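Long-range contact in putative hydrolase (Bacteroides ovatus, PDB 4HBS), which is a putative hydrolase whose substrate is not known, built as a five-bladed beta-propeller: residues 127-141 / 147-159. Residues are numbered along the deposited sequence; the frame is centred on the assembly and turned at random.
Sequences RYYQVRTHIRHPKAT and IQAGEIDQDYLYW
Two arginines, R132 and R127, reach from one segment to backbone carbonyl oxygens at the end of helix 144-148, those of I147, Q148 and A149. R132 NH2 gives a nearly straight bond to Q148 O (2.8 Å, 167°), lying in the carbonyl plane and on a lone pair, while its NE makes weak bonds to I147 O and Q148 O. Its chain runs extended from CG to NE, which carries the guanidinium edge-on to the helix end. R127 NH1 meets A149 O at 2.7 Å, from above the carbonyl plane. The helix closes in a Schellman motif with G150, at positive phi, as C-prime.

Further along, R136 grips D153: NH1 lies 2.7 Å from OD1 and hydrogen-bonds to OD2, with guanidinium and carboxylate nearly coplanar (25°). The bend at chi3 (72°) turns the group back to D153, and I147 CG1 covers one of its faces. Cut back to an alanine, this position would probably leave the D153 carboxylate without its charged mate and I147 CG1 without the flat group it covers. A water also joins D153 OD2 to H137 N and Y156 O.

Where 127-141 turns at H137-A140, K139 CB sits over one face of the Y156 ring in a CH-pi contact, and H137 CD2 comes down on the Y158 ring, 3.4 Å from CZ. H137 ND1 accepts from K139 N, which helps hold the imidazole's rotation. Beyond the turn, D155 OD2 takes both T141 N (2.9 Å) and T141 OG1.

The loop thus packs along the start of strand 156-165, the first, edge strand of a four-stranded antiparallel sheet consistent with one propeller blade; Y158 OH bonds to D215 on strand 210-218 at the other edge, and R132 NH1 salt-bridges D116 on strand 116-117, the partner of 131-132.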
loop_
_atom_site.group_PDB
_atom_site.type_symbol
_atom_site.label_atom_id
_atom_site.label_comp_id
_atom_site.label_asym_id
_atom_site.label_seq_id
_atom_site.Cartn_x
_atom_site.Cartn_y
_atom_site.Cartn_z
ATOM N N ARG A 127 -2.576 -17.245 -22.869
ATOM C CA ARG A 127 -1.622 -16.461 -22.069
ATOM C C ARG A 127 -1.404 -15.040 -22.582
ATOM O O ARG A 127 -0.404 -14.421 -22.231
ATOM C CB ARG A 127 -0.269 -17.183 -21.927
ATOM C CG ARG A 127 -0.374 -18.663 -21.590
ATOM C CD ARG A 127 -1.287 -18.938 -20.420
ATOM N NE ARG A 127 -1.177 -20.309 -19.915
ATOM C CZ ARG A 127 -0.223 -20.751 -19.100
ATOM N NH1 ARG A 127 0.753 -19.940 -18.702
ATOM N NH2 ARG A 127 -0.227 -22.015 -18.685
ATOM N N TYR A 128 -2.380 -14.478 -23.313
ATOM C CA TYR A 128 -2.264 -13.115 -23.852
ATOM C C TYR A 128 -2.273 -12.069 -22.741
ATOM O O TYR A 128 -3.219 -11.990 -21.963
ATOM C CB TYR A 128 -3.396 -12.835 -24.836
ATOM C CG TYR A 128 -3.253 -11.545 -25.605
ATOM C CD1 TYR A 128 -2.160 -11.323 -26.435
ATOM C CD2 TYR A 128 -4.279 -10.609 -25.623
ATOM C CE1 TYR A 128 -2.061 -10.172 -27.213
ATOM C CE2 TYR A 128 -4.213 -9.476 -26.429
ATOM C CZ TYR A 128 -3.097 -9.254 -27.220
ATOM O OH TYR A 128 -3.003 -8.121 -28.006
ATOM N N TYR A 129 -1.190 -11.292 -22.664
ATOM C CA TYR A 129 -0.962 -10.234 -21.691
ATOM C C TYR A 129 -0.974 -10.753 -20.246
ATOM O O TYR A 129 -1.135 -9.967 -19.314
ATOM C CB TYR A 129 -1.921 -9.062 -21.913
ATOM C CG TYR A 129 -1.342 -8.054 -22.883
ATOM C CD1 TYR A 129 -1.456 -8.234 -24.252
ATOM C CD2 TYR A 129 -0.615 -6.959 -22.429
ATOM C CE1 TYR A 129 -0.912 -7.318 -25.150
ATOM C CE2 TYR A 129 -0.064 -6.039 -23.314
ATOM C CZ TYR A 129 -0.212 -6.220 -24.677
ATOM O OH TYR A 129 0.329 -5.315 -25.573
ATOM N N GLN A 130 -0.651 -12.054 -20.064
ATOM C CA GLN A 130 -0.497 -12.685 -18.755
ATOM C C GLN A 130 0.951 -12.433 -18.321
ATOM O O GLN A 130 1.827 -12.272 -19.175
ATOM C CB GLN A 130 -0.846 -14.170 -18.827
ATOM C CG GLN A 130 -2.346 -14.381 -19.009
ATOM C CD GLN A 130 -2.803 -15.775 -18.723
ATOM O OE1 GLN A 130 -2.145 -16.544 -18.028
ATOM N NE2 GLN A 130 -3.939 -16.141 -19.270
ATOM N N VAL A 131 1.180 -12.287 -17.009
ATOM C CA VAL A 131 2.472 -11.903 -16.452
ATOM C C VAL A 131 2.932 -12.891 -15.386
ATOM O O VAL A 131 2.116 -13.621 -14.825
ATOM C CB VAL A 131 2.289 -10.470 -15.885
ATOM C CG1 VAL A 131 3.442 -10.035 -14.987
ATOM C CG2 VAL A 131 2.074 -9.474 -17.021
ATOM N N ARG A 132 4.261 -12.929 -15.147
ATOM C CA ARG A 132 4.902 -13.742 -14.112
ATOM C C ARG A 132 5.244 -12.868 -12.894
ATOM O O ARG A 132 5.453 -11.663 -13.048
ATOM C CB ARG A 132 6.187 -14.361 -14.647
ATOM C CG ARG A 132 6.034 -15.056 -15.970
ATOM C CD ARG A 132 7.312 -15.754 -16.337
ATOM N NE ARG A 132 7.180 -16.528 -17.571
ATOM C CZ ARG A 132 7.267 -16.037 -18.806
ATOM N NH1 ARG A 132 7.478 -14.741 -19.002
ATOM N NH2 ARG A 132 7.143 -16.841 -19.855
ATOM N N THR A 133 5.342 -13.479 -11.702
ATOM C CA THR A 133 5.712 -12.781 -10.457
ATOM C C THR A 133 7.021 -11.948 -10.679
ATOM O O THR A 133 7.980 -12.465 -11.267
ATOM C CB THR A 133 5.907 -13.817 -9.332
ATOM O OG1 THR A 133 4.734 -14.621 -9.192
ATOM C CG2 THR A 133 6.271 -13.183 -8.010
ATOM N N HIS A 134 7.044 -10.667 -10.237
ATOM C CA HIS A 134 8.210 -9.813 -10.432
ATOM C C HIS A 134 9.407 -10.336 -9.633
ATOM O O HIS A 134 10.470 -10.534 -10.226
ATOM C CB HIS A 134 7.912 -8.335 -10.083
ATOM C CG HIS A 134 9.128 -7.518 -9.773
ATOM N ND1 HIS A 134 9.955 -7.051 -10.770
ATOM C CD2 HIS A 134 9.616 -7.113 -8.579
ATOM C CE1 HIS A 134 10.912 -6.373 -10.163
ATOM N NE2 HIS A 134 10.753 -6.391 -8.841
ATOM N N ILE A 135 9.246 -10.552 -8.299
ATOM C CA ILE A 135 10.329 -11.044 -7.451
ATOM C C ILE A 135 9.835 -12.306 -6.752
ATOM O O ILE A 135 8.786 -12.318 -6.101
ATOM C CB ILE A 135 10.876 -9.962 -6.485
ATOM C CG1 ILE A 135 12.161 -10.446 -5.782
ATOM C CG2 ILE A 135 9.847 -9.506 -5.477
ATOM C CD1 ILE A 135 12.978 -9.357 -5.158
ATOM N N ARG A 136 10.590 -13.377 -6.932
ATOM C CA ARG A 136 10.267 -14.710 -6.458
ATOM C C ARG A 136 11.001 -14.997 -5.161
ATOM O O ARG A 136 12.148 -14.580 -5.014
ATOM C CB ARG A 136 10.682 -15.733 -7.553
ATOM C CG ARG A 136 9.560 -16.581 -8.036
ATOM C CD ARG A 136 9.829 -17.248 -9.367
ATOM N NE ARG A 136 10.806 -18.344 -9.285
ATOM C CZ ARG A 136 10.571 -19.568 -8.808
ATOM N NH1 ARG A 136 9.375 -19.887 -8.334
ATOM N NH2 ARG A 136 11.533 -20.483 -8.809
ATOM N N HIS A 137 10.382 -15.746 -4.244
ATOM C CA HIS A 137 11.056 -16.100 -3.007
ATOM C C HIS A 137 12.010 -17.304 -3.226
ATOM O O HIS A 137 11.580 -18.349 -3.731
ATOM C CB HIS A 137 10.067 -16.428 -1.890
ATOM C CG HIS A 137 10.732 -16.409 -0.559
ATOM N ND1 HIS A 137 11.540 -17.441 -0.149
ATOM C CD2 HIS A 137 10.771 -15.429 0.366
ATOM C CE1 HIS A 137 12.029 -17.068 1.021
ATOM N NE2 HIS A 137 11.591 -15.865 1.370
ATOM N N PRO A 138 13.276 -17.217 -2.755
ATOM C CA PRO A 138 14.206 -18.351 -2.897
ATOM C C PRO A 138 13.690 -19.711 -2.421
ATOM O O PRO A 138 14.088 -20.716 -2.999
ATOM C CB PRO A 138 15.383 -17.931 -2.033
ATOM C CG PRO A 138 15.358 -16.470 -2.044
ATOM C CD PRO A 138 13.940 -16.058 -2.127
ATOM N N LYS A 139 12.835 -19.757 -1.369
ATOM C CA LYS A 139 12.288 -21.021 -0.850
ATOM C C LYS A 139 11.178 -21.611 -1.758
ATOM O O LYS A 139 10.783 -22.748 -1.520
ATOM C CB LYS A 139 11.714 -20.838 0.575
ATOM C CG LYS A 139 12.760 -20.701 1.671
ATOM C CD LYS A 139 12.131 -20.545 3.080
ATOM C CE LYS A 139 12.000 -21.857 3.840
ATOM N NZ LYS A 139 11.356 -21.677 5.178
ATOM N N ALA A 140 10.641 -20.845 -2.757
ATOM C CA ALA A 140 9.563 -21.321 -3.639
ATOM C C ALA A 140 10.059 -22.439 -4.505
ATOM O O ALA A 140 11.101 -22.298 -5.143
ATOM C CB ALA A 140 9.030 -20.197 -4.492
ATOM N N THR A 141 9.322 -23.559 -4.523
ATOM C CA THR A 141 9.736 -24.796 -5.175
ATOM C C THR A 141 9.326 -24.970 -6.650
ATOM O O THR A 141 9.839 -25.911 -7.268
ATOM C CB THR A 141 9.211 -25.984 -4.355
ATOM O OG1 THR A 141 7.788 -25.882 -4.235
ATOM C CG2 THR A 141 9.857 -26.060 -2.966
ATOM N N ILE A 147 7.757 -21.954 -14.106
ATOM C CA ILE A 147 7.734 -20.486 -14.033
ATOM C C ILE A 147 7.738 -19.917 -15.436
ATOM O O ILE A 147 6.991 -18.977 -15.680
ATOM C CB ILE A 147 8.899 -19.912 -13.180
ATOM C CG1 ILE A 147 8.723 -20.298 -11.693
ATOM C CG2 ILE A 147 8.988 -18.383 -13.322
ATOM C CD1 ILE A 147 7.306 -19.907 -11.027
ATOM N N GLN A 148 8.541 -20.487 -16.370
ATOM C CA GLN A 148 8.532 -20.029 -17.767
ATOM C C GLN A 148 7.170 -20.294 -18.357
ATOM O O GLN A 148 6.661 -19.452 -19.083
ATOM C CB GLN A 148 9.623 -20.709 -18.617
ATOM C CG GLN A 148 9.702 -20.161 -20.053
ATOM C CD GLN A 148 10.765 -20.849 -20.864
ATOM O OE1 GLN A 148 11.946 -20.855 -20.498
ATOM N NE2 GLN A 148 10.380 -21.462 -21.979
ATOM N N ALA A 149 6.543 -21.436 -17.989
ATOM C CA ALA A 149 5.211 -21.809 -18.457
ATOM C C ALA A 149 4.074 -21.021 -17.762
ATOM O O ALA A 149 2.915 -21.390 -17.924
ATOM C CB ALA A 149 4.990 -23.305 -18.271
ATOM N N GLY A 150 4.390 -19.949 -17.026
ATOM C CA GLY A 150 3.402 -19.083 -16.400
ATOM C C GLY A 150 2.768 -19.570 -15.114
ATOM O O GLY A 150 1.872 -18.887 -14.609
ATOM N N GLU A 151 3.231 -20.712 -14.529
ATOM C CA GLU A 151 2.688 -21.161 -13.239
ATOM C C GLU A 151 3.154 -20.150 -12.180
ATOM O O GLU A 151 4.285 -19.662 -12.266
ATOM C CB GLU A 151 3.147 -22.601 -12.845
ATOM C CG GLU A 151 2.917 -23.769 -13.825
ATOM C CD GLU A 151 1.608 -23.894 -14.588
ATOM O OE1 GLU A 151 0.538 -23.624 -13.997
ATOM O OE2 GLU A 151 1.655 -24.341 -15.760
ATOM N N ILE A 152 2.277 -19.787 -11.223
ATOM C CA ILE A 152 2.617 -18.828 -10.167
ATOM C C ILE A 152 2.794 -19.575 -8.823
ATOM O O ILE A 152 2.051 -20.514 -8.527
ATOM C CB ILE A 152 1.542 -17.741 -10.081
ATOM C CG1 ILE A 152 1.334 -17.012 -11.435
ATOM C CG2 ILE A 152 1.855 -16.769 -8.962
ATOM C CD1 ILE A 152 2.464 -16.370 -12.006
ATOM N N ASP A 153 3.770 -19.122 -8.010
ATOM C CA ASP A 153 4.100 -19.710 -6.699
ATOM C C ASP A 153 3.016 -19.525 -5.701
ATOM O O ASP A 153 2.545 -18.403 -5.515
ATOM C CB ASP A 153 5.356 -19.062 -6.103
ATOM C CG ASP A 153 6.564 -19.248 -6.952
ATOM O OD1 ASP A 153 6.914 -20.416 -7.233
ATOM O OD2 ASP A 153 7.126 -18.236 -7.399
ATOM N N GLN A 154 2.653 -20.609 -5.004
ATOM C CA GLN A 154 1.632 -20.562 -3.962
ATOM C C GLN A 154 2.195 -20.880 -2.601
ATOM O O GLN A 154 1.468 -20.698 -1.631
ATOM C CB GLN A 154 0.489 -21.537 -4.279
ATOM C CG GLN A 154 -0.082 -21.409 -5.678
ATOM C CD GLN A 154 -0.621 -20.045 -5.967
ATOM O OE1 GLN A 154 -0.046 -19.288 -6.738
ATOM N NE2 GLN A 154 -1.730 -19.689 -5.344
ATOM N N ASP A 155 3.487 -21.285 -2.509
ATOM C CA ASP A 155 4.116 -21.711 -1.258
ATOM C C ASP A 155 4.789 -20.550 -0.550
ATOM O O ASP A 155 4.322 -20.142 0.522
ATOM C CB ASP A 155 5.124 -22.878 -1.483
ATOM C CG ASP A 155 6.099 -22.781 -2.670
ATOM O OD1 ASP A 155 5.958 -21.833 -3.495
ATOM O OD2 ASP A 155 6.998 -23.649 -2.772
ATOM N N TYR A 156 5.875 -20.012 -1.137
ATOM C CA TYR A 156 6.639 -18.902 -0.571
ATOM C C TYR A 156 6.575 -17.734 -1.528
ATOM O O TYR A 156 6.679 -17.933 -2.740
ATOM C CB TYR A 156 8.085 -19.340 -0.301
ATOM C CG TYR A 156 8.132 -20.505 0.660
ATOM C CD1 TYR A 156 7.885 -20.323 2.015
ATOM C CD2 TYR A 156 8.245 -21.813 0.195
ATOM C CE1 TYR A 156 7.842 -21.403 2.898
ATOM C CE2 TYR A 156 8.194 -22.903 1.066
ATOM C CZ TYR A 156 7.998 -22.694 2.420
ATOM O OH TYR A 156 7.968 -23.750 3.308
ATOM N N LEU A 157 6.366 -16.529 -1.016
ATOM C CA LEU A 157 6.263 -15.363 -1.897
ATOM C C LEU A 157 6.690 -14.086 -1.195
ATOM O O LEU A 157 7.054 -14.115 -0.019
ATOM C CB LEU A 157 4.802 -15.231 -2.435
ATOM C CG LEU A 157 3.709 -15.028 -1.384
ATOM C CD1 LEU A 157 3.345 -13.578 -1.232
ATOM C CD2 LEU A 157 2.492 -15.768 -1.743
ATOM N N TYR A 158 6.680 -12.973 -1.957
ATOM C CA TYR A 158 7.034 -11.647 -1.490
ATOM C C TYR A 158 5.875 -10.703 -1.722
ATOM O O TYR A 158 5.264 -10.742 -2.791
ATOM C CB TYR A 158 8.282 -11.119 -2.241
ATOM C CG TYR A 158 9.615 -11.600 -1.693
ATOM C CD1 TYR A 158 9.950 -11.424 -0.351
ATOM C CD2 TYR A 158 10.576 -12.153 -2.532
ATOM C CE1 TYR A 158 11.177 -11.851 0.157
ATOM C CE2 TYR A 158 11.812 -12.574 -2.036
ATOM C CZ TYR A 158 12.095 -12.452 -0.684
ATOM O OH TYR A 158 13.296 -12.878 -0.175
ATOM N N TRP A 159 5.584 -9.836 -0.748
ATOM C CA TRP A 159 4.582 -8.799 -0.912
ATOM C C TRP A 159 5.238 -7.463 -0.536
ATOM O O TRP A 159 6.204 -7.436 0.233
ATOM C CB TRP A 159 3.308 -9.102 -0.120
ATOM C CG TRP A 159 2.351 -10.051 -0.796
ATOM C CD1 TRP A 159 2.213 -10.281 -2.137
ATOM C CD2 TRP A 159 1.386 -10.879 -0.147
ATOM N NE1 TRP A 159 1.212 -11.193 -2.361
ATOM C CE2 TRP A 159 0.670 -11.562 -1.158
ATOM C CE3 TRP A 159 0.998 -11.059 1.194
ATOM C CZ2 TRP A 159 -0.416 -12.395 -0.867
ATOM C CZ3 TRP A 159 -0.028 -11.943 1.482
ATOM C CH2 TRP A 159 -0.723 -12.597 0.461
HETATM O O HOH W 1 7.552 -16.563 -5.095
#